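Local coordinates for protein subclass B1 metallo-beta-lactamase (Myroides odoratimimus, PDB 6T5L) that probably hydrolyses the beta-lactam ring of antibiotics, carbapenems among them, as a zinc-dependent subclass B1 metallo-beta-lactamase that inactivates these drugs, at residues H37-N42 / T67-K72; V63-P68 / V152-F157; L181-D186 / D231-L236. All coordinates share one frame; numbering follows the deposited sequence.

In the fold
The three contacts sample both halves of the metallo-beta-lactamase alpha-beta/beta-alpha sandwich. Contacts 1 and 2, with centres about 16 Å apart, meet at T67 and P68: the chain leaves strand 61-65 through these residues and enters helix 71-83. Contact 1 fastens that exit to strand 34-41 of the same six-stranded sheet, whereas contact 2 spans the core from strand 61-65 to strand 150-155 of the five-stranded sheet. Contact 3, last along the chain, is centred about 19 Å from contact 2 and about 23 Å from contact 1 and lays helix 228-237 against the segment after the zinc ligand C180. Contact 2 is central, while L41 and K183 bring contacts 1 and 3 near the zinc ions.

Contact 1 of 3, residues H37-N42 / T67-K72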
ATOM      1  N   HIS A  37       6.517  -2.057   5.292  1.00 36.87           N
ATOM      2  CA  HIS A  37       7.618  -1.140   5.021  1.00 35.63           C
ATOM      3  C   HIS A  37       7.181   0.270   5.398  1.00 37.05           C
ATOM      4  O   HIS A  37       6.021   0.661   5.174  1.00 39.21           O
ATOM      5  CB  HIS A  37       8.125  -1.249   3.563  1.00 35.96           C
ATOM      6  CG  HIS A  37       7.207  -0.785   2.470  1.00 36.18           C
ATOM      7  ND1 HIS A  37       7.035   0.551   2.165  1.00 39.86           N
ATOM      8  CD2 HIS A  37       6.558  -1.477   1.484  1.00 36.37           C
ATOM      9  CE1 HIS A  37       6.283   0.670   1.079  1.00 39.20           C
ATOM     10  NE2 HIS A  37       5.978  -0.548   0.646  1.00 37.88           N
ATOM     11  N   ILE A  38       8.087   0.992   6.034  1.00 36.97           N
ATOM     12  CA  ILE A  38       7.841   2.367   6.490  1.00 43.26           C
ATOM     13  C   ILE A  38       8.965   3.275   5.983  1.00 44.05           C
ATOM     14  O   ILE A  38      10.153   2.957   6.160  1.00 38.61           O
ATOM     15  CB  ILE A  38       7.746   2.438   8.025  1.00 46.17           C
ATOM     16  CG1 ILE A  38       6.772   1.359   8.559  1.00 45.38           C
ATOM     17  CG2 ILE A  38       7.354   3.843   8.529  1.00 48.80           C
ATOM     18  CD1 ILE A  38       6.538   1.436  10.151  1.00 49.80           C
ATOM     19  N   SER A  39       8.586   4.384   5.320  1.00 43.76           N
ATOM     20  CA  SER A  39       9.539   5.351   4.780  1.00 46.90           C
ATOM     21  C   SER A  39       8.980   6.744   5.058  1.00 50.51           C
ATOM     22  O   SER A  39       7.879   6.913   5.628  1.00 48.61           O
ATOM     23  CB  SER A  39       9.831   5.129   3.267  1.00 45.91           C
ATOM     24  OG  SER A  39       8.625   5.153   2.471  1.00 41.27           O
ATOM     25  N   PHE A  40       9.771   7.760   4.733  1.00 53.74           N
ATOM     26  CA  PHE A  40       9.496   9.097   5.260  1.00 57.71           C
ATOM     27  C   PHE A  40       9.411  10.115   4.141  1.00 59.88           C
ATOM     28  O   PHE A  40      10.370  10.331   3.397  1.00 60.63           O
ATOM     29  CB  PHE A  40      10.549   9.471   6.301  1.00 56.45           C
ATOM     30  CG  PHE A  40      10.633   8.475   7.402  1.00 53.86           C
ATOM     31  CD1 PHE A  40       9.719   8.506   8.453  1.00 56.18           C
ATOM     32  CD2 PHE A  40      11.594   7.508   7.389  1.00 53.93           C
ATOM     33  CE1 PHE A  40       9.767   7.591   9.460  1.00 55.25           C
ATOM     34  CE2 PHE A  40      11.664   6.584   8.399  1.00 53.22           C
ATOM     35  CZ  PHE A  40      10.738   6.612   9.432  1.00 54.23           C
ATOM     36  N   LEU A  41       8.253  10.727   4.017  1.00 61.65           N
ATOM     37  CA  LEU A  41       8.065  11.812   3.078  1.00 64.78           C
ATOM     38  C   LEU A  41       8.663  13.077   3.675  1.00 63.25           C
ATOM     39  O   LEU A  41       8.265  13.481   4.767  1.00 63.72           O
ATOM     40  CB  LEU A  41       6.575  11.972   2.828  1.00 67.31           C
ATOM     41  CG  LEU A  41       6.047  11.670   1.437  1.00 70.06           C
ATOM     42  CD1 LEU A  41       4.597  12.135   1.459  1.00 71.37           C
ATOM     43  CD2 LEU A  41       6.773  12.340   0.291  1.00 73.51           C
ATOM     44  N   ASN A  42       9.646  13.678   3.014  0.50 64.07           N
ATOM     45  CA  ASN A  42       9.980  15.065   3.325  0.50 68.12           C
ATOM     46  C   ASN A  42       9.808  15.843   2.027  0.50 71.42           C
ATOM     47  O   ASN A  42      10.703  15.875   1.188  0.50 69.29           O
ATOM     48  CB  ASN A  42      11.365  15.267   3.949  0.50 73.03           C
ATOM     49  CG  ASN A  42      11.611  16.691   4.252  0.50 78.39           C
ATOM     50  N   THR A  67       5.180   1.823  -3.459  1.00 38.37           N
ATOM     51  CA  THR A  67       6.586   2.165  -3.285  1.00 37.36           C
ATOM     52  C   THR A  67       6.780   2.911  -1.969  1.00 38.88           C
ATOM     53  O   THR A  67       5.887   3.642  -1.534  1.00 41.83           O
ATOM     54  CB  THR A  67       7.135   2.984  -4.459  1.00 37.87           C
ATOM     55  OG1 THR A  67       6.695   4.355  -4.399  1.00 39.12           O
ATOM     56  CG2 THR A  67       6.716   2.332  -5.791  1.00 39.38           C
ATOM     57  N   PRO A  68       7.910   2.715  -1.296  1.00 38.89           N
ATOM     58  CA  PRO A  68       8.411   3.734  -0.356  1.00 43.38           C
ATOM     59  C   PRO A  68       8.517   5.089  -1.049  1.00 48.43           C
ATOM     60  O   PRO A  68       8.399   5.201  -2.274  1.00 45.48           O
ATOM     61  CB  PRO A  68       9.798   3.221   0.073  1.00 42.28           C
ATOM     62  CG  PRO A  68       9.842   1.727  -0.323  1.00 42.13           C
ATOM     63  CD  PRO A  68       8.872   1.602  -1.524  1.00 40.21           C
ATOM     64  N   THR A  69       8.769   6.133  -0.245  1.00 47.38           N
ATOM     65  CA  THR A  69       8.427   7.492  -0.646  1.00 46.70           C
ATOM     66  C   THR A  69       9.376   8.060  -1.697  1.00 49.13           C
ATOM     67  O   THR A  69       9.012   9.030  -2.384  1.00 51.74           O
ATOM     68  CB  THR A  69       8.420   8.435   0.580  1.00 48.42           C
ATOM     69  OG1 THR A  69       9.603   8.231   1.351  1.00 53.10           O
ATOM     70  CG2 THR A  69       7.195   8.178   1.465  1.00 49.22           C
ATOM     71  N   ASP A  70      10.582   7.509  -1.851  1.00 44.14           N
ATOM     72  CA  ASP A  70      11.470   8.040  -2.871  1.00 48.88           C
ATOM     73  C   ASP A  70      12.388   6.948  -3.417  1.00 46.95           C
ATOM     74  O   ASP A  70      12.355   5.786  -2.977  1.00 39.59           O
ATOM     75  CB  ASP A  70      12.275   9.215  -2.314  1.00 47.64           C
ATOM     76  CG  ASP A  70      13.141   8.812  -1.157  1.00 48.49           C
ATOM     77  OD1 ASP A  70      13.338   7.600  -0.967  1.00 45.37           O
ATOM     78  OD2 ASP A  70      13.600   9.691  -0.409  1.00 51.29           O
ATOM     79  N   ASP A  71      13.246   7.361  -4.368  1.00 45.35           N
ATOM     80  CA  ASP A  71      14.103   6.397  -5.057  1.00 45.60           C
ATOM     81  C   ASP A  71      15.069   5.736  -4.074  1.00 44.14           C
ATOM     82  O   ASP A  71      15.235   4.518  -4.105  1.00 42.15           O
ATOM     83  CB  ASP A  71      14.879   7.045  -6.237  1.00 44.98           C
ATOM     84  CG  ASP A  71      14.035   7.144  -7.526  1.00 45.10           C
ATOM     85  OD1 ASP A  71      12.915   6.616  -7.578  1.00 46.41           O
ATOM     86  OD2 ASP A  71      14.526   7.729  -8.519  1.00 52.47           O
ATOM     87  N   LYS A  72      15.692   6.490  -3.167  1.00 48.14           N
ATOM     88  CA  LYS A  72      16.725   5.840  -2.349  1.00 51.14           C
ATOM     89  C   LYS A  72      16.127   4.886  -1.313  1.00 49.18           C
ATOM     90  O   LYS A  72      16.748   3.855  -1.021  1.00 45.21           O
ATOM     91  CB  LYS A  72      17.653   6.852  -1.673  1.00 52.28           C
ATOM     92  CG  LYS A  72      17.085   7.605  -0.484  1.00 58.54           C
ATOM     93  CD  LYS A  72      18.113   8.667   0.007  1.00 65.54           C
ATOM     94  CE  LYS A  72      17.449   9.979   0.409  1.00 70.82           C
ATOM     95  NZ  LYS A  72      16.827   9.874   1.728  1.00 75.16           N
TER
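S39 and T69 join strand 34-41 to the turn that carries the chain from strand 61-65 into helix 71-83, within the N-terminal half of the metallo-beta-lactamase fold. The buried end of the contact is tight. S39 OG takes the crowded position between its backbone N and carbonyl carbon (chi1 56°), from which it accepts a hydrogen bond from T69 N at 2.9 Å, bent to 136° at the hydrogen. The same OG lies 3.3 Å from P68 CB. Further round the proline ring, the H37 side chain crosses P68 at about a right angle; P68 CG sits 4.3 Å from the ring centroid of H37 in an off-centre CH-pi contact, and H37 CE1 comes within 3.5 Å of P68 N. L77 of helix 71-83 touches both H37 and P68. Toward L41 the strand residues and D70 become partly exposed, although T69 itself stays buried. The CB of F40 points away from the turn, and its ring makes a cation-pi contact with K48; D70, at the N-cap, accepts from S73 N through OD1. T69 OG1 donates a weak hydrogen bond to F40 O at 3.0 Å, while T69 CG2 rests 3.7 Å from L41 CG.

Contact 2 of 3, residues V63-P68 / V152-F157; sequences VVFDTP and VYAEYF
F65 reaches from strand 61-65 across the protein core to V152, Y153 and A154 of strand 150-155. Its CB points toward the opposing strand, and CG stands anti to the carbonyl carbon (chi1 -74°), which directs the ring across the core, CZ leading. The contact is made by the outer ring atoms CE1, CZ and CE2, beyond CD1 and CD2. CE1 meets V152 CG2 at 3.7 Å, the methyl lying in the ring plane at its edge. At the opposite edge CE2 lies 4.3 Å from A154 CB, also near the ring plane, and the tip CZ comes to 3.4 Å from Y153 O. F65 and V152 pass alongside one another, pointing opposite ways, whereas V63 and V152 meet tip to tip, CG2 of V63 lying 4.0 Å from CG1 of V152. I93 of strand 88-93 packs on both V63 and F65. The axes of segments 63-65 and 152-155 approach to 9.6 Å, 27° from parallel, a spacing bridged by side chains and not by backbone pairing. Such facing of two sheets through apolar side chains is the interior of the beta sandwich on which metallo-beta-lactamases are built.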
ATOM      1  N   VAL A  63       5.440  -9.425  -3.602  1.00 36.77           N
ATOM      2  CA  VAL A  63       4.599  -8.374  -4.176  1.00 38.25           C
ATOM      3  C   VAL A  63       4.563  -7.200  -3.198  1.00 36.50           C
ATOM      4  O   VAL A  63       4.342  -7.379  -1.997  1.00 38.32           O
ATOM      5  CB  VAL A  63       3.156  -8.831  -4.476  1.00 41.61           C
ATOM      6  CG1 VAL A  63       2.245  -7.610  -4.795  1.00 41.38           C
ATOM      7  CG2 VAL A  63       3.120  -9.810  -5.636  1.00 40.01           C
ATOM      8  N   VAL A  64       4.686  -5.997  -3.719  1.00 34.13           N
ATOM      9  CA  VAL A  64       4.801  -4.797  -2.892  1.00 34.36           C
ATOM     10  C   VAL A  64       3.584  -3.945  -3.171  1.00 35.83           C
ATOM     11  O   VAL A  64       3.249  -3.702  -4.348  1.00 35.55           O
ATOM     12  CB  VAL A  64       6.083  -4.001  -3.230  1.00 35.33           C
ATOM     13  CG1 VAL A  64       6.244  -2.694  -2.395  1.00 32.57           C
ATOM     14  CG2 VAL A  64       7.312  -4.927  -3.101  1.00 36.86           C
ATOM     15  N   PHE A  65       2.925  -3.517  -2.109  1.00 35.13           N
ATOM     16  CA  PHE A  65       1.863  -2.525  -2.180  1.00 36.29           C
ATOM     17  C   PHE A  65       2.495  -1.199  -1.781  1.00 34.43           C
ATOM     18  O   PHE A  65       2.990  -1.074  -0.652  1.00 33.11           O
ATOM     19  CB  PHE A  65       0.694  -2.894  -1.238  1.00 36.30           C
ATOM     20  CG  PHE A  65      -0.129  -4.026  -1.735  1.00 35.26           C
ATOM     21  CD1 PHE A  65       0.182  -5.338  -1.402  1.00 37.09           C
ATOM     22  CD2 PHE A  65      -1.166  -3.782  -2.583  1.00 35.77           C
ATOM     23  CE1 PHE A  65      -0.588  -6.401  -1.885  1.00 41.60           C
ATOM     24  CE2 PHE A  65      -1.920  -4.822  -3.097  1.00 39.04           C
ATOM     25  CZ  PHE A  65      -1.643  -6.140  -2.744  1.00 38.90           C
ATOM     26  N   ASP A  66       2.456  -0.217  -2.681  1.00 31.50           N
ATOM     27  CA  ASP A  66       3.080   1.080  -2.468  1.00 32.52           C
ATOM     28  C   ASP A  66       4.611   1.144  -2.480  1.00 37.91           C
ATOM     29  O   ASP A  66       5.275   0.381  -1.763  1.00 39.51           O
ATOM     30  CB  ASP A  66       2.612   1.751  -1.193  1.00 37.60           C
ATOM     31  CG  ASP A  66       1.190   2.303  -1.291  1.00 41.79           C
ATOM     32  OD1 ASP A  66       0.463   1.967  -2.286  1.00 42.40           O
ATOM     33  OD2 ASP A  66       0.810   3.056  -0.355  1.00 42.44           O
ATOM     34  N   THR A  67       5.180   1.823  -3.459  1.00 38.37           N
ATOM     35  CA  THR A  67       6.586   2.165  -3.285  1.00 37.36           C
ATOM     36  C   THR A  67       6.780   2.911  -1.969  1.00 38.88           C
ATOM     37  O   THR A  67       5.887   3.642  -1.534  1.00 41.83           O
ATOM     38  CB  THR A  67       7.135   2.984  -4.459  1.00 37.87           C
ATOM     39  OG1 THR A  67       6.695   4.355  -4.399  1.00 39.12           O
ATOM     40  CG2 THR A  67       6.716   2.332  -5.791  1.00 39.38           C
ATOM     41  N   PRO A  68       7.910   2.715  -1.296  1.00 38.89           N
ATOM     42  CA  PRO A  68       8.411   3.734  -0.356  1.00 43.38           C
ATOM     43  C   PRO A  68       8.517   5.089  -1.049  1.00 48.43           C
ATOM     44  O   PRO A  68       8.399   5.201  -2.274  1.00 45.48           O
ATOM     45  CB  PRO A  68       9.798   3.221   0.073  1.00 42.28           C
ATOM     46  CG  PRO A  68       9.842   1.727  -0.323  1.00 42.13           C
ATOM     47  CD  PRO A  68       8.872   1.602  -1.524  1.00 40.21           C
ATOM     48  N   VAL A 152      -2.615 -13.105  -4.200  1.00 44.29           N
ATOM     49  CA  VAL A 152      -2.689 -11.769  -3.643  1.00 40.68           C
ATOM     50  C   VAL A 152      -3.610 -10.943  -4.537  1.00 41.89           C
ATOM     51  O   VAL A 152      -3.670 -11.136  -5.762  1.00 42.69           O
ATOM     52  CB  VAL A 152      -1.278 -11.133  -3.516  1.00 36.99           C
ATOM     53  CG1 VAL A 152      -0.730 -10.618  -4.835  1.00 40.29           C
ATOM     54  CG2 VAL A 152      -1.327 -10.011  -2.498  1.00 39.58           C
ATOM     55  N   TYR A 153      -4.338 -10.026  -3.912  1.00 41.55           N
ATOM     56  CA  TYR A 153      -5.473  -9.326  -4.508  1.00 44.16           C
ATOM     57  C   TYR A 153      -5.335  -7.824  -4.276  1.00 41.62           C
ATOM     58  O   TYR A 153      -4.789  -7.369  -3.258  1.00 41.64           O
ATOM     59  CB  TYR A 153      -6.815  -9.831  -3.903  1.00 45.92           C
ATOM     60  CG  TYR A 153      -7.056 -11.331  -4.020  1.00 47.76           C
ATOM     61  CD1 TYR A 153      -6.516 -12.232  -3.094  1.00 46.99           C
ATOM     62  CD2 TYR A 153      -7.831 -11.841  -5.046  1.00 43.81           C
ATOM     63  CE1 TYR A 153      -6.715 -13.576  -3.220  1.00 47.32           C
ATOM     64  CE2 TYR A 153      -8.035 -13.177  -5.179  1.00 46.18           C
ATOM     65  CZ  TYR A 153      -7.481 -14.054  -4.261  1.00 48.98           C
ATOM     66  OH  TYR A 153      -7.668 -15.414  -4.358  1.00 52.28           O
ATOM     67  N   ALA A 154      -5.860  -7.050  -5.200  1.00 41.39           N
ATOM     68  CA  ALA A 154      -6.097  -5.622  -4.985  1.00 38.74           C
ATOM     69  C   ALA A 154      -7.535  -5.440  -5.394  1.00 41.32           C
ATOM     70  O   ALA A 154      -7.962  -6.086  -6.350  1.00 43.42           O
ATOM     71  CB  ALA A 154      -5.190  -4.697  -5.834  1.00 35.00           C
ATOM     72  N   GLU A 155      -8.277  -4.579  -4.709  1.00 42.44           N
ATOM     73  CA  GLU A 155      -9.687  -4.398  -5.029  1.00 47.40           C
ATOM     74  C   GLU A 155     -10.109  -2.960  -4.760  1.00 43.70           C
ATOM     75  O   GLU A 155      -9.743  -2.367  -3.749  1.00 41.08           O
ATOM     76  CB  GLU A 155     -10.593  -5.363  -4.234  1.00 50.73           C
ATOM     77  CG  GLU A 155     -12.062  -5.258  -4.692  1.00 52.25           C
ATOM     78  CD  GLU A 155     -12.924  -6.472  -4.317  1.00 55.08           C
ATOM     79  OE1 GLU A 155     -14.153  -6.369  -4.386  1.00 54.32           O
ATOM     80  OE2 GLU A 155     -12.373  -7.553  -3.956  1.00 56.94           O
ATOM     81  N   TYR A 156     -10.923  -2.424  -5.645  1.00 46.86           N
ATOM     82  CA  TYR A 156     -11.542  -1.116  -5.455  1.00 48.40           C
ATOM     83  C   TYR A 156     -12.960  -1.254  -4.886  1.00 48.66           C
ATOM     84  O   TYR A 156     -13.805  -1.944  -5.481  1.00 48.64           O
ATOM     85  CB  TYR A 156     -11.611  -0.377  -6.785  1.00 47.96           C
ATOM     86  CG  TYR A 156     -12.385   0.907  -6.760  1.00 50.71           C
ATOM     87  CD1 TYR A 156     -11.803   2.064  -6.242  1.00 51.95           C
ATOM     88  CD2 TYR A 156     -13.675   0.990  -7.284  1.00 50.28           C
ATOM     89  CE1 TYR A 156     -12.461   3.257  -6.235  1.00 51.75           C
ATOM     90  CE2 TYR A 156     -14.339   2.194  -7.317  1.00 53.16           C
ATOM     91  CZ  TYR A 156     -13.711   3.332  -6.791  1.00 53.43           C
ATOM     92  OH  TYR A 156     -14.341   4.546  -6.743  1.00 54.25           O
ATOM     93  N   PHE A 157     -13.226  -0.525  -3.783  1.00 44.34           N
ATOM     94  CA  PHE A 157     -14.474  -0.601  -3.040  1.00 45.87           C
ATOM     95  C   PHE A 157     -15.296   0.670  -3.156  1.00 48.02           C
ATOM     96  O   PHE A 157     -16.458   0.644  -2.765  1.00 49.65           O
ATOM     97  CB  PHE A 157     -14.238  -0.910  -1.534  1.00 42.55           C
ATOM     98  CG  PHE A 157     -13.803  -2.306  -1.283  1.00 42.35           C
ATOM     99  CD1 PHE A 157     -14.736  -3.318  -1.043  1.00 51.51           C
ATOM    100  CD2 PHE A 157     -12.477  -2.635  -1.311  1.00 41.94           C
ATOM    101  CE1 PHE A 157     -14.345  -4.625  -0.826  1.00 49.52           C
ATOM    102  CE2 PHE A 157     -12.066  -3.956  -1.110  1.00 42.70           C
ATOM    103  CZ  PHE A 157     -13.023  -4.951  -0.890  1.00 41.90           C
TER

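Contact 3 of 3, residues L181-D186 / D231-L236; sequences LIKEID and DYTIKL
T233 OG1 is held by two hydrogen bonds: it accepts from K183 N at 2.9 Å, with an angle of 157° at the hydrogen, and donates to L229 O one turn earlier in its own helix. This hydroxyl ties the C-terminal helix 228-237 of the metallo-beta-lactamase fold to the irregular segment 181-186, which directly follows the zinc ligand C180. With OG1 beside its backbone N and anti to the carbonyl carbon (chi1 -59°), T233 presents the oxygen to K183 and sends the other branch, CG2, toward L181 O, 3.4 Å away. The hydroxyl also lies 3.5 Å from K183 CB. The K183 chain crosses T233 at about a right angle and is bent at chi2; its CG rests on L236 CD2 at 3.9 Å before the amine leads away from the helix, to a weak hydrogen bond with K189 O.

Y232 carries the more exposed half of the contact. Its CG is anti to the backbone N (chi1 174°), laying the ring beneath the backbone of I185 and D186: D186 N sits 3.2 Å above the ring plane, displaced from the ring centre, and I185 CA covers the same face higher up. K183 CB instead approaches the ring edge near its plane. The D186 carboxylate stands almost perpendicular to the ring. At the root of the tyrosine, the end of the I185 side chain curls back so that CD1 packs against Y232 CB at 3.7 Å. The CB of E184 points away from the helix, and its OE2 is taken up by K223 N. At the far tip of the ring, Y232 OH lies 3.1 Å from D186 C and is hydrogen-bonded to the next carbonyl oxygen, A187 O.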
ATOM      1  N   LEU A 181      -6.953   5.002   2.459  1.00 39.27           N
ATOM      2  CA  LEU A 181      -8.361   4.887   2.810  1.00 40.69           C
ATOM      3  C   LEU A 181      -8.608   4.509   4.276  1.00 40.30           C
ATOM      4  O   LEU A 181      -9.682   4.815   4.800  1.00 44.65           O
ATOM      5  CB  LEU A 181      -9.006   3.864   1.892  1.00 37.61           C
ATOM      6  CG  LEU A 181     -10.509   3.645   2.029  1.00 41.87           C
ATOM      7  CD1 LEU A 181     -11.411   4.678   1.383  1.00 39.54           C
ATOM      8  CD2 LEU A 181     -10.721   2.226   1.428  1.00 42.34           C
ATOM      9  N   ILE A 182      -7.652   3.904   4.959  1.00 40.94           N
ATOM     10  CA  ILE A 182      -7.845   3.395   6.314  1.00 43.96           C
ATOM     11  C   ILE A 182      -6.935   4.171   7.252  1.00 46.54           C
ATOM     12  O   ILE A 182      -5.722   4.250   7.019  1.00 45.63           O
ATOM     13  CB  ILE A 182      -7.541   1.883   6.414  1.00 42.70           C
ATOM     14  CG1 ILE A 182      -8.502   1.090   5.550  1.00 42.02           C
ATOM     15  CG2 ILE A 182      -7.655   1.379   7.859  1.00 45.89           C
ATOM     16  CD1 ILE A 182     -10.034   1.465   5.762  1.00 41.24           C
ATOM     17  N   LYS A 183      -7.509   4.692   8.328  1.00 45.47           N
ATOM     18  CA  LYS A 183      -6.768   5.422   9.338  1.00 48.46           C
ATOM     19  C   LYS A 183      -6.378   4.466  10.469  1.00 49.30           C
ATOM     20  O   LYS A 183      -7.002   3.422  10.666  1.00 48.71           O
ATOM     21  CB  LYS A 183      -7.610   6.580   9.929  1.00 51.28           C
ATOM     22  CG  LYS A 183      -8.076   7.690   8.965  1.00 52.38           C
ATOM     23  CD  LYS A 183      -6.934   8.304   8.134  1.00 46.87           C
ATOM     24  CE  LYS A 183      -7.302   9.675   7.640  1.00 51.07           C
ATOM     25  NZ  LYS A 183      -6.388  10.140   6.624  1.00 46.40           N
ATOM     26  N   GLU A 184      -5.347   4.853  11.209  1.00 48.54           N
ATOM     27  CA  GLU A 184      -4.958   4.259  12.468  1.00 52.38           C
ATOM     28  C   GLU A 184      -5.893   4.779  13.552  1.00 52.51           C
ATOM     29  O   GLU A 184      -6.619   5.781  13.369  1.00 49.45           O
ATOM     30  CB  GLU A 184      -3.479   4.588  12.773  1.00 52.17           C
ATOM     31  CG  GLU A 184      -3.274   5.993  13.337  1.00 54.16           C
ATOM     32  CD  GLU A 184      -1.875   6.254  13.945  1.00 58.36           C
ATOM     33  OE1 GLU A 184      -1.438   7.419  13.823  1.00 59.73           O
ATOM     34  OE2 GLU A 184      -1.245   5.346  14.558  1.00 58.71           O
ATOM     35  N   ILE A 185      -5.912   4.064  14.673  1.00 53.37           N
ATOM     36  CA  ILE A 185      -6.760   4.461  15.793  1.00 54.29           C
ATOM     37  C   ILE A 185      -6.409   5.876  16.236  1.00 59.25           C
ATOM     38  O   ILE A 185      -5.239   6.239  16.388  1.00 62.10           O
ATOM     39  CB  ILE A 185      -6.629   3.450  16.938  1.00 54.64           C
ATOM     40  CG1 ILE A 185      -7.031   2.082  16.426  1.00 54.49           C
ATOM     41  CG2 ILE A 185      -7.558   3.830  18.140  1.00 57.62           C
ATOM     42  CD1 ILE A 185      -8.561   1.952  16.108  1.00 54.96           C
ATOM     43  N   ASP A 186      -7.437   6.701  16.383  1.00 61.59           N
ATOM     44  CA  ASP A 186      -7.363   8.072  16.880  1.00 62.98           C
ATOM     45  C   ASP A 186      -6.670   9.043  15.919  1.00 60.48           C
ATOM     46  O   ASP A 186      -6.432  10.197  16.283  1.00 63.62           O
ATOM     47  CB  ASP A 186      -6.699   8.124  18.267  1.00 65.34           C
ATOM     48  CG  ASP A 186      -7.591   7.515  19.353  1.00 70.67           C
ATOM     49  OD1 ASP A 186      -8.837   7.656  19.239  1.00 72.33           O
ATOM     50  OD2 ASP A 186      -7.072   6.855  20.284  1.00 70.32           O
ATOM     51  N   ASP A 231     -13.515   0.073  11.776  1.00 62.86           N
ATOM     52  CA  ASP A 231     -14.590   0.667  12.558  1.00 67.24           C
ATOM     53  C   ASP A 231     -14.282   2.113  12.870  1.00 59.06           C
ATOM     54  O   ASP A 231     -15.141   2.992  12.739  1.00 55.42           O
ATOM     55  CB  ASP A 231     -14.795  -0.084  13.883  1.00 73.63           C
ATOM     56  CG  ASP A 231     -15.419  -1.434  13.711  1.00 74.33           C
ATOM     57  OD1 ASP A 231     -16.189  -1.612  12.752  1.00 77.00           O
ATOM     58  OD2 ASP A 231     -15.178  -2.301  14.582  1.00 72.31           O
ATOM     59  N   TYR A 232     -13.055   2.377  13.317  1.00 54.04           N
ATOM     60  CA  TYR A 232     -12.694   3.733  13.678  1.00 53.36           C
ATOM     61  C   TYR A 232     -12.761   4.664  12.451  1.00 51.74           C
ATOM     62  O   TYR A 232     -13.253   5.788  12.546  1.00 49.91           O
ATOM     63  CB  TYR A 232     -11.310   3.726  14.342  1.00 49.60           C
ATOM     64  CG  TYR A 232     -10.846   5.127  14.582  1.00 47.08           C
ATOM     65  CD1 TYR A 232     -11.190   5.818  15.782  1.00 50.82           C
ATOM     66  CD2 TYR A 232     -10.145   5.800  13.589  1.00 45.35           C
ATOM     67  CE1 TYR A 232     -10.798   7.164  15.960  1.00 55.53           C
ATOM     68  CE2 TYR A 232      -9.767   7.143  13.755  1.00 49.14           C
ATOM     69  CZ  TYR A 232     -10.070   7.809  14.922  1.00 52.43           C
ATOM     70  OH  TYR A 232      -9.628   9.102  15.013  1.00 50.21           O
ATOM     71  N   THR A 233     -12.349   4.185  11.273  1.00 47.49           N
ATOM     72  CA  THR A 233     -12.387   5.020  10.065  1.00 48.91           C
ATOM     73  C   THR A 233     -13.823   5.258   9.601  1.00 49.83           C
ATOM     74  O   THR A 233     -14.170   6.367   9.186  1.00 50.33           O
ATOM     75  CB  THR A 233     -11.528   4.367   8.959  1.00 48.89           C
ATOM     76  OG1 THR A 233     -10.159   4.216   9.409  1.00 42.23           O
ATOM     77  CG2 THR A 233     -11.507   5.179   7.679  1.00 48.61           C
ATOM     78  N   ILE A 234     -14.685   4.245   9.701  1.00 53.03           N
ATOM     79  CA  ILE A 234     -16.094   4.440   9.374  1.00 53.43           C
ATOM     80  C   ILE A 234     -16.664   5.570  10.217  1.00 58.57           C
ATOM     81  O   ILE A 234     -17.445   6.402   9.730  1.00 61.76           O
ATOM     82  CB  ILE A 234     -16.878   3.135   9.609  1.00 57.04           C
ATOM     83  CG1 ILE A 234     -16.487   2.049   8.610  1.00 56.98           C
ATOM     84  CG2 ILE A 234     -18.431   3.394   9.664  1.00 59.18           C
ATOM     85  CD1 ILE A 234     -16.988   0.646   9.078  1.00 59.02           C
ATOM     86  N   LYS A 235     -16.364   5.560  11.521  1.00 60.33           N
ATOM     87  CA  LYS A 235     -17.026   6.482  12.433  1.00 64.01           C
ATOM     88  C   LYS A 235     -16.449   7.885  12.292  1.00 62.73           C
ATOM     89  O   LYS A 235     -17.199   8.865  12.371  1.00 62.86           O
ATOM     90  CB  LYS A 235     -16.922   5.982  13.883  1.00 64.27           C
ATOM     91  N   LEU A 236     -15.133   7.969  12.038  1.00 58.15           N
ATOM     92  CA  LEU A 236     -14.473   9.241  11.760  1.00 61.10           C
ATOM     93  C   LEU A 236     -15.157  10.044  10.657  1.00 59.49           C
ATOM     94  O   LEU A 236     -15.281  11.259  10.779  1.00 59.86           O
ATOM     95  CB  LEU A 236     -13.005   8.997  11.366  1.00 56.53           C
ATOM     96  CG  LEU A 236     -12.120  10.250  11.326  1.00 52.95           C
ATOM     97  CD1 LEU A 236     -12.082  10.938  12.705  1.00 55.14           C
ATOM     98  CD2 LEU A 236     -10.707   9.822  10.878  1.00 46.90           C
TER